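Local coordinates for aminotransferase, class III (Deinococcus radiodurans, PDB 3I4J) that transfers amino groups with the help of pyridoxal phosphate, as a class III aminotransferase whose two identical chains pack together as a dimer, at the interface of chains A and B. Sequence-based numbering; all coordinates share one arbitrary frame. Chains: chain A/B, Aminotransferase, class III.

Contact 1: the interface of chains A and B. Residues chain A 91-93, 280, 290; chain B 4-7.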
ATOM      1  N   ARG A  91     -19.142  -8.948   1.236  1.00 18.38           N
ATOM      2  CA  ARG A  91     -18.302  -8.410   2.303  1.00 20.49           C
ATOM      3  C   ARG A  91     -17.068  -7.720   1.744  1.00 18.24           C
ATOM      4  O   ARG A  91     -16.324  -8.305   0.960  1.00 17.61           O
ATOM      5  CB  ARG A  91     -17.888  -9.542   3.239  1.00 20.44           C
ATOM      6  CG  ARG A  91     -19.053 -10.163   4.004  1.00 22.09           C
ATOM      7  CD  ARG A  91     -19.322  -9.414   5.300  1.00 23.67           C
ATOM      8  NE  ARG A  91     -20.443  -9.996   6.035  1.00 25.82           N
ATOM      9  CZ  ARG A  91     -20.709  -9.754   7.315  1.00 26.41           C
ATOM     10  NH1 ARG A  91     -19.933  -8.936   8.020  1.00 22.98           N
ATOM     11  NH2 ARG A  91     -21.754 -10.332   7.893  1.00 27.90           N
ATOM     12  N   PHE A  92     -16.858  -6.481   2.183  1.00 20.93           N
ATOM     13  CA  PHE A  92     -15.751  -5.652   1.721  1.00 19.10           C
ATOM     14  C   PHE A  92     -14.497  -5.741   2.581  1.00 18.22           C
ATOM     15  O   PHE A  92     -14.532  -5.481   3.788  1.00 18.65           O
ATOM     16  CB  PHE A  92     -16.214  -4.191   1.642  1.00 19.49           C
ATOM     17  CG  PHE A  92     -15.167  -3.241   1.117  1.00 18.11           C
ATOM     18  CD1 PHE A  92     -14.577  -3.452  -0.126  1.00 16.96           C
ATOM     19  CD2 PHE A  92     -14.775  -2.135   1.869  1.00 18.85           C
ATOM     20  CE1 PHE A  92     -13.606  -2.576  -0.618  1.00 19.58           C
ATOM     21  CE2 PHE A  92     -13.805  -1.246   1.390  1.00 17.05           C
ATOM     22  CZ  PHE A  92     -13.217  -1.469   0.144  1.00 17.57           C
ATOM     23  N   TRP A  93     -13.395  -6.102   1.931  1.00 18.89           N
ATOM     24  CA  TRP A  93     -12.079  -6.226   2.553  1.00 19.00           C
ATOM     25  C   TRP A  93     -11.238  -5.087   1.978  1.00 18.12           C
ATOM     26  O   TRP A  93     -10.804  -5.142   0.825  1.00 17.54           O
ATOM     27  CB  TRP A  93     -11.472  -7.581   2.190  1.00 19.84           C
ATOM     28  CG  TRP A  93     -10.042  -7.758   2.603  1.00 20.92           C
ATOM     29  CD1 TRP A  93      -8.949  -7.769   1.785  1.00 20.88           C
ATOM     30  CD2 TRP A  93      -9.555  -7.976   3.929  1.00 22.36           C
ATOM     31  NE1 TRP A  93      -7.809  -7.987   2.519  1.00 21.23           N
ATOM     32  CE2 TRP A  93      -8.151  -8.118   3.840  1.00 22.62           C
ATOM     33  CE3 TRP A  93     -10.167  -8.066   5.185  1.00 22.98           C
ATOM     34  CZ2 TRP A  93      -7.348  -8.348   4.963  1.00 24.00           C
ATOM     35  CZ3 TRP A  93      -9.370  -8.294   6.304  1.00 23.86           C
ATOM     36  CH2 TRP A  93      -7.973  -8.434   6.184  1.00 25.20           C
ATOM     37  N   TYR A 280     -17.116 -15.538   2.658  1.00 22.10           N
ATOM     38  CA  TYR A 280     -16.835 -14.899   3.937  1.00 24.84           C
ATOM     39  C   TYR A 280     -17.186 -15.796   5.122  1.00 26.34           C
ATOM     40  O   TYR A 280     -16.371 -15.999   6.020  1.00 26.74           O
ATOM     41  CB  TYR A 280     -17.623 -13.595   4.057  1.00 23.59           C
ATOM     42  CG  TYR A 280     -17.492 -12.922   5.406  1.00 24.17           C
ATOM     43  CD1 TYR A 280     -16.283 -12.356   5.811  1.00 23.75           C
ATOM     44  CD2 TYR A 280     -18.575 -12.856   6.282  1.00 23.53           C
ATOM     45  CE1 TYR A 280     -16.155 -11.741   7.049  1.00 26.27           C
ATOM     46  CE2 TYR A 280     -18.456 -12.240   7.525  1.00 26.29           C
ATOM     47  CZ  TYR A 280     -17.243 -11.684   7.900  1.00 26.11           C
ATOM     48  OH  TYR A 280     -17.118 -11.067   9.122  1.00 27.84           O
ATOM     49  N   PHE A 290      -8.632 -14.535   8.845  1.00 33.22           N
ATOM     50  CA  PHE A 290      -8.206 -14.363   7.457  1.00 32.11           C
ATOM     51  C   PHE A 290      -6.763 -13.862   7.297  1.00 33.87           C
ATOM     52  O   PHE A 290      -5.846 -14.663   7.099  1.00 36.31           O
ATOM     53  CB  PHE A 290      -9.185 -13.423   6.739  1.00 28.67           C
ATOM     54  CG  PHE A 290      -8.841 -13.163   5.296  1.00 27.63           C
ATOM     55  CD1 PHE A 290      -8.454 -14.204   4.456  1.00 27.84           C
ATOM     56  CD2 PHE A 290      -8.919 -11.875   4.775  1.00 28.10           C
ATOM     57  CE1 PHE A 290      -8.145 -13.964   3.115  1.00 26.80           C
ATOM     58  CE2 PHE A 290      -8.614 -11.623   3.437  1.00 27.19           C
ATOM     59  CZ  PHE A 290      -8.225 -12.670   2.606  1.00 29.67           C
TER
ATOM     60  N   VAL B   4     -18.874  -5.369   6.229  1.00 19.56           N
ATOM     61  CA  VAL B   4     -17.425  -5.347   6.426  1.00 20.33           C
ATOM     62  C   VAL B   4     -16.842  -6.755   6.545  1.00 20.57           C
ATOM     63  O   VAL B   4     -17.388  -7.608   7.248  1.00 20.64           O
ATOM     64  CB  VAL B   4     -17.046  -4.525   7.692  1.00 19.29           C
ATOM     65  CG1 VAL B   4     -15.535  -4.655   7.985  1.00 21.64           C
ATOM     66  CG2 VAL B   4     -17.416  -3.065   7.489  1.00 19.83           C
ATOM     67  N   PHE B   5     -15.741  -7.001   5.837  1.00 19.05           N
ATOM     68  CA  PHE B   5     -15.069  -8.291   5.906  1.00 20.06           C
ATOM     69  C   PHE B   5     -14.087  -8.134   7.064  1.00 22.26           C
ATOM     70  O   PHE B   5     -12.997  -7.583   6.896  1.00 22.33           O
ATOM     71  CB  PHE B   5     -14.329  -8.566   4.589  1.00 19.99           C
ATOM     72  CG  PHE B   5     -13.862  -9.991   4.426  1.00 20.99           C
ATOM     73  CD1 PHE B   5     -14.106 -10.675   3.238  1.00 20.31           C
ATOM     74  CD2 PHE B   5     -13.153 -10.637   5.439  1.00 20.32           C
ATOM     75  CE1 PHE B   5     -13.652 -11.980   3.054  1.00 21.54           C
ATOM     76  CE2 PHE B   5     -12.691 -11.943   5.266  1.00 22.31           C
ATOM     77  CZ  PHE B   5     -12.942 -12.615   4.069  1.00 19.89           C
ATOM     78  N   TYR B   6     -14.493  -8.576   8.253  1.00 21.99           N
ATOM     79  CA  TYR B   6     -13.642  -8.463   9.431  1.00 23.07           C
ATOM     80  C   TYR B   6     -12.456  -9.424   9.346  1.00 23.24           C
ATOM     81  O   TYR B   6     -12.532 -10.451   8.677  1.00 24.29           O
ATOM     82  CB  TYR B   6     -14.464  -8.735  10.695  1.00 23.38           C
ATOM     83  CG  TYR B   6     -15.610  -7.759  10.898  1.00 22.89           C
ATOM     84  CD1 TYR B   6     -15.369  -6.414  11.172  1.00 23.67           C
ATOM     85  CD2 TYR B   6     -16.939  -8.185  10.817  1.00 24.18           C
ATOM     86  CE1 TYR B   6     -16.422  -5.512  11.366  1.00 24.91           C
ATOM     87  CE2 TYR B   6     -18.000  -7.293  11.005  1.00 23.71           C
ATOM     88  CZ  TYR B   6     -17.735  -5.960  11.281  1.00 24.72           C
ATOM     89  OH  TYR B   6     -18.775  -5.084  11.490  1.00 22.35           O
ATOM     90  N   ARG B   7     -11.362  -9.081  10.025  1.00 24.03           N
ATOM     91  CA  ARG B   7     -10.158  -9.912  10.018  1.00 24.87           C
ATOM     92  C   ARG B   7     -10.344 -11.270  10.698  1.00 25.70           C
ATOM     93  O   ARG B   7      -9.578 -12.204  10.450  1.00 26.33           O
ATOM     94  CB  ARG B   7      -8.997  -9.173  10.684  1.00 25.10           C
ATOM     95  CG  ARG B   7      -8.473  -7.974   9.906  1.00 25.29           C
ATOM     96  CD  ARG B   7      -7.341  -7.316  10.665  1.00 26.67           C
ATOM     97  NE  ARG B   7      -6.800  -6.137   9.992  1.00 25.83           N
ATOM     98  CZ  ARG B   7      -5.690  -6.126   9.260  1.00 28.82           C
ATOM     99  NH1 ARG B   7      -4.984  -7.237   9.089  1.00 29.53           N
ATOM    100  NH2 ARG B   7      -5.271  -4.991   8.715  1.00 28.71           N
TER
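B:Phe5 lies between A:Phe92 on the backbone side and A:Tyr280 against one face of its ring, where the N-terminal segment of chain B runs along strand 91-95 of chain A. Backbone hydrogen bonds set the register. B:Phe5 N donates to A:Phe92 O at 2.8 Å, part of a parallel bridge between A:Phe92 and B:Val4, and A:Phe290 N donates to B:Arg7 O at 3.0 Å. One side chain joins in: A:Arg91 NH1, in the guanidinium group, donates to the carbonyl B:Val4 O, which lies in the guanidinium plane. A:Tyr280 CE2 sits over the centre of one guanidinium face, so the arginine is packed flat within its own chain while its edge bonds across.

Aromatic and aliphatic packing fills in around these bonds. B:Phe5, the residue with the most buried surface here, turns its ring away from its backbone N (chi1 -167°) and receives the edge of A:Tyr280 on one face, with planes 77° and centroids 4.7 Å apart. Its CE2 edge reaches A:Phe290 CD2 at 3.8 Å. A:Phe290 in turn sets its CE2 edge over the centre of one indole face of A:Trp93, whose CZ3 touches the aliphatic B:Arg7 CG at 3.7 Å. At the indole rim, B:Phe5 O lies in the ring plane, 3.3 Å from A:Trp93 CE3.

Contact 2: the interface of chains A and B. Residues chain A 5, 7; chain B 66-67, 93, 290-291, 297.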
ATOM      1  N   PHE A   5      13.875  10.798  -5.057  1.00 21.36           N
ATOM      2  CA  PHE A   5      14.458   9.620  -5.693  1.00 21.43           C
ATOM      3  C   PHE A   5      13.594   9.356  -6.923  1.00 23.46           C
ATOM      4  O   PHE A   5      12.550   8.708  -6.823  1.00 21.78           O
ATOM      5  CB  PHE A   5      14.402   8.414  -4.744  1.00 22.26           C
ATOM      6  CG  PHE A   5      15.239   7.236  -5.186  1.00 20.70           C
ATOM      7  CD1 PHE A   5      16.200   6.699  -4.331  1.00 20.57           C
ATOM      8  CD2 PHE A   5      15.053   6.645  -6.436  1.00 21.33           C
ATOM      9  CE1 PHE A   5      16.961   5.593  -4.713  1.00 20.79           C
ATOM     10  CE2 PHE A   5      15.811   5.538  -6.827  1.00 22.23           C
ATOM     11  CZ  PHE A   5      16.768   5.011  -5.958  1.00 22.12           C
ATOM     12  N   ARG A   7      12.341   7.807 -10.535  1.00 24.77           N
ATOM     13  CA  ARG A   7      12.279   6.435 -11.015  1.00 24.81           C
ATOM     14  C   ARG A   7      13.337   6.116 -12.058  1.00 26.03           C
ATOM     15  O   ARG A   7      13.675   4.952 -12.264  1.00 27.25           O
ATOM     16  CB  ARG A   7      10.889   6.152 -11.584  1.00 23.23           C
ATOM     17  CG  ARG A   7       9.787   6.259 -10.561  1.00 25.73           C
ATOM     18  CD  ARG A   7       8.444   5.945 -11.183  1.00 25.70           C
ATOM     19  NE  ARG A   7       7.383   5.906 -10.188  1.00 24.04           N
ATOM     20  CZ  ARG A   7       6.434   4.977 -10.171  1.00 26.45           C
ATOM     21  NH1 ARG A   7       6.436   4.027 -11.093  1.00 28.89           N
ATOM     22  NH2 ARG A   7       5.489   4.995  -9.242  1.00 26.26           N
TER
ATOM     23  N   GLY B  66       3.815   8.653 -10.636  1.00 22.44           N
ATOM     24  CA  GLY B  66       5.242   8.926 -10.593  1.00 21.93           C
ATOM     25  C   GLY B  66       6.034   8.634 -11.854  1.00 22.80           C
ATOM     26  O   GLY B  66       7.137   9.159 -12.029  1.00 23.24           O
ATOM     27  N   SER B  67       5.497   7.792 -12.729  1.00 22.06           N
ATOM     28  CA  SER B  67       6.188   7.473 -13.971  1.00 24.28           C
ATOM     29  C   SER B  67       6.012   8.608 -14.974  1.00 25.08           C
ATOM     30  O   SER B  67       6.674   8.637 -16.015  1.00 25.97           O
ATOM     31  CB  SER B  67       5.640   6.177 -14.570  1.00 25.41           C
ATOM     32  OG  SER B  67       4.308   6.354 -15.027  1.00 28.09           O
ATOM     33  N   TRP B  93      12.489   7.924  -1.730  1.00 17.98           N
ATOM     34  CA  TRP B  93      11.691   7.071  -2.598  1.00 20.59           C
ATOM     35  C   TRP B  93      10.395   6.833  -1.821  1.00 20.34           C
ATOM     36  O   TRP B  93      10.373   6.080  -0.845  1.00 19.18           O
ATOM     37  CB  TRP B  93      12.423   5.751  -2.849  1.00 20.95           C
ATOM     38  CG  TRP B  93      11.592   4.705  -3.541  1.00 22.19           C
ATOM     39  CD1 TRP B  93      11.175   3.511  -3.020  1.00 22.29           C
ATOM     40  CD2 TRP B  93      11.094   4.754  -4.881  1.00 25.59           C
ATOM     41  NE1 TRP B  93      10.451   2.812  -3.956  1.00 22.01           N
ATOM     42  CE2 TRP B  93      10.384   3.553  -5.108  1.00 25.57           C
ATOM     43  CE3 TRP B  93      11.180   5.699  -5.917  1.00 28.54           C
ATOM     44  CZ2 TRP B  93       9.764   3.267  -6.331  1.00 30.02           C
ATOM     45  CZ3 TRP B  93      10.563   5.414  -7.135  1.00 30.83           C
ATOM     46  CH2 TRP B  93       9.864   4.205  -7.329  1.00 30.60           C
ATOM     47  N   PHE B 290      14.640   2.520 -11.910  1.00 40.47           N
ATOM     48  CA  PHE B 290      14.685   1.832 -10.624  1.00 39.98           C
ATOM     49  C   PHE B 290      13.532   0.843 -10.464  1.00 40.89           C
ATOM     50  O   PHE B 290      13.757  -0.357 -10.322  1.00 41.51           O
ATOM     51  CB  PHE B 290      14.662   2.850  -9.482  1.00 39.39           C
ATOM     52  CG  PHE B 290      14.693   2.228  -8.115  1.00 39.59           C
ATOM     53  CD1 PHE B 290      15.704   1.334  -7.767  1.00 39.90           C
ATOM     54  CD2 PHE B 290      13.717   2.540  -7.173  1.00 39.89           C
ATOM     55  CE1 PHE B 290      15.744   0.759  -6.499  1.00 39.77           C
ATOM     56  CE2 PHE B 290      13.746   1.969  -5.898  1.00 39.77           C
ATOM     57  CZ  PHE B 290      14.761   1.079  -5.562  1.00 40.71           C
ATOM     58  N   MET B 291      12.300   1.348 -10.481  1.00 41.56           N
ATOM     59  CA  MET B 291      11.116   0.500 -10.341  1.00 42.92           C
ATOM     60  C   MET B 291       9.965   1.053 -11.193  1.00 44.41           C
ATOM     61  O   MET B 291       9.964   2.239 -11.528  1.00 44.54           O
ATOM     62  CB  MET B 291      10.728   0.392  -8.860  1.00 43.00           C
ATOM     63  CG  MET B 291      11.825  -0.281  -8.024  1.00 42.20           C
ATOM     64  SD  MET B 291      11.474  -0.587  -6.273  1.00 41.15           S
ATOM     65  CE  MET B 291      10.366  -1.990  -6.413  1.00 42.06           C
ATOM     66  N   ALA B 297       2.579   5.505  -5.386  1.00 18.08           N
ATOM     67  CA  ALA B 297       3.890   5.937  -4.898  1.00 19.07           C
ATOM     68  C   ALA B 297       4.019   7.433  -5.183  1.00 19.50           C
ATOM     69  O   ALA B 297       3.845   7.860  -6.326  1.00 19.34           O
ATOM     70  CB  ALA B 297       4.989   5.184  -5.609  1.00 20.30           C
TER
HETATM   71  O   HOH W   1       9.925   9.730 -10.685  1.00 29.30           O
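A:Arg7 reaches across B:Trp93 into the chain B segment formed by B:Gly66 and B:Ser67, hiding 103 Å² of its surface. Polar links come from its backbone. A:Arg7 O accepts a hydrogen bond from B:Phe290 N at 2.6 Å, the donor standing nearly in line with the carbonyl bond, and A:Arg7 N is 3.1 Å from a water that also contacts B:Gly66 O.

The side chain works mainly by packing. With CG anti to the carbonyl carbon (chi1 -63°) and the chain extended to NE, A:Arg7 carries its CG past the indole edge, 3.6 Å from B:Trp93 CZ3. Farther out, one guanidinium face lies against the peptide between B:Gly66 and B:Ser67, with A:Arg7 NE 3.5 Å from B:Gly66 C. The NH2 branch points to the methyl group of B:Ala297, with A:Arg7 NH2 3.7 Å from B:Ala297 CB.

Among the aromatics, A:Phe5 brings its CE2 corner to 3.7 Å from B:Phe290 CD2, its CZ lying over the centre of the B:Phe290 ring. B:Met291 CG backs the opposite face. Apart from B:Trp93 on strand 91-95, the residues gathered here belong to loops, so the N-terminal segment of chain A is held against a strand and several loops of chain B.

Contact 3: the interface of chains A and B. Residues chain A 46-48, 51; chain B 58-59.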
ATOM      1  N   GLY A  46      -8.804  17.888  -8.672  1.00 23.44           N
ATOM      2  CA  GLY A  46      -9.193  19.057  -7.904  1.00 23.97           C
ATOM      3  C   GLY A  46     -10.581  19.090  -7.297  1.00 25.68           C
ATOM      4  O   GLY A  46     -11.153  20.172  -7.150  1.00 24.18           O
ATOM      5  N   ARG A  47     -11.132  17.933  -6.941  1.00 24.91           N
ATOM      6  CA  ARG A  47     -12.466  17.896  -6.347  1.00 26.18           C
ATOM      7  C   ARG A  47     -12.356  18.326  -4.883  1.00 26.02           C
ATOM      8  O   ARG A  47     -12.018  17.524  -4.008  1.00 25.72           O
ATOM      9  CB  ARG A  47     -13.072  16.484  -6.410  1.00 26.80           C
ATOM     10  CG  ARG A  47     -12.930  15.732  -7.740  1.00 29.67           C
ATOM     11  CD  ARG A  47     -13.793  16.252  -8.892  1.00 34.71           C
ATOM     12  NE  ARG A  47     -15.215  16.307  -8.578  1.00 34.52           N
ATOM     13  CZ  ARG A  47     -16.195  16.003  -9.429  1.00 34.22           C
ATOM     14  NH1 ARG A  47     -15.926  15.600 -10.663  1.00 35.56           N
ATOM     15  NH2 ARG A  47     -17.458  16.136  -9.052  1.00 31.48           N
ATOM     16  N   ALA A  48     -12.637  19.599  -4.620  1.00 25.86           N
ATOM     17  CA  ALA A  48     -12.564  20.124  -3.262  1.00 25.90           C
ATOM     18  C   ALA A  48     -13.553  19.398  -2.358  1.00 25.15           C
ATOM     19  O   ALA A  48     -13.384  19.363  -1.138  1.00 25.36           O
ATOM     20  CB  ALA A  48     -12.856  21.621  -3.267  1.00 27.78           C
ATOM     21  N   GLY A  51     -11.771  16.568  -0.871  1.00 21.30           N
ATOM     22  CA  GLY A  51     -10.810  17.079   0.092  1.00 22.97           C
ATOM     23  C   GLY A  51     -11.472  17.386   1.420  1.00 23.37           C
ATOM     24  O   GLY A  51     -10.957  17.032   2.484  1.00 23.84           O
TER
ATOM     25  N   ALA B  58      -5.874  18.083  -2.056  1.00 20.50           N
ATOM     26  CA  ALA B  58      -6.874  17.403  -2.880  1.00 21.17           C
ATOM     27  C   ALA B  58      -7.524  18.385  -3.859  1.00 22.01           C
ATOM     28  O   ALA B  58      -7.815  18.044  -5.010  1.00 21.05           O
ATOM     29  CB  ALA B  58      -7.935  16.768  -1.996  1.00 20.85           C
ATOM     30  N   ALA B  59      -7.736  19.611  -3.395  1.00 22.86           N
ATOM     31  CA  ALA B  59      -8.355  20.647  -4.220  1.00 23.26           C
ATOM     32  C   ALA B  59      -7.389  21.234  -5.249  1.00 24.30           C
ATOM     33  O   ALA B  59      -7.812  21.730  -6.295  1.00 24.19           O
ATOM     34  CB  ALA B  59      -8.900  21.765  -3.320  1.00 23.03           C
TER
HETATM   35  O   HOH W   2     -10.596  23.087  -6.619  1.00 42.66           O
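B:Ala59, near the C-terminal end of helix 48-60, meets A:Ala48 and A:Gly46 where the same helix begins in chain A, and it hides 38 Å² of surface in doing so. Its methyl group lies alongside that of A:Ala48, the two pointing much the same way, with B:Ala59 CB and A:Ala48 CB 4.0 Å apart. This is a light van der Waals contact between two small side chains.

A:Ala48 hides 16 Å²; the first residue of its helix, it touches B:Ala59 with the flank of its methyl group. A:Gly46 precedes it in the loop and hides 14 Å². Having no side chain, it lets its own CA approach the backbone of the other subunit: A:Gly46 CA is 3.4 Å from B:Ala59 O and 4.1 Å from B:Ala59 CA. Its positive phi of 77° is readily adopted by glycine. A water joins the two backbones, lying 3.0 Å from A:Gly46 O and 3.1 Å from B:Ala59 O, and thus links the loop carbonyl to a carbonyl at the helix end.

One turn into the helix B:Ala58 CB comes 3.6 Å from A:Gly51 CA, closer than the two methyl groups are to each other, a point where glycine offers only backbone to the incoming methyl group. The patch therefore places the start of helix 48-60 in chain A, with the loop leading into it, against the last turn of helix 48-60 in chain B.

Contacts 1 and 2 are twin-related parts of the two-fold interface, with the chains exchanged: both bring Phe5 and Arg7 of one subunit to Trp93 and Phe290 of the other, and their C-alpha centres are about 32 Å apart. Contact 1 shows the strand pairing and Tyr280 side, contact 2 the Gly66 and Ala297 loops, each with its counterpart in the other copy. The C-alpha centre of contact 3, built on helix 48-60 of both chains, lies about 30 Å from that of contact 1 and about 24 Å from that of contact 2. The dimer is thus joined by exchanged N-terminal segments and, separately, by small-residue packing between helices.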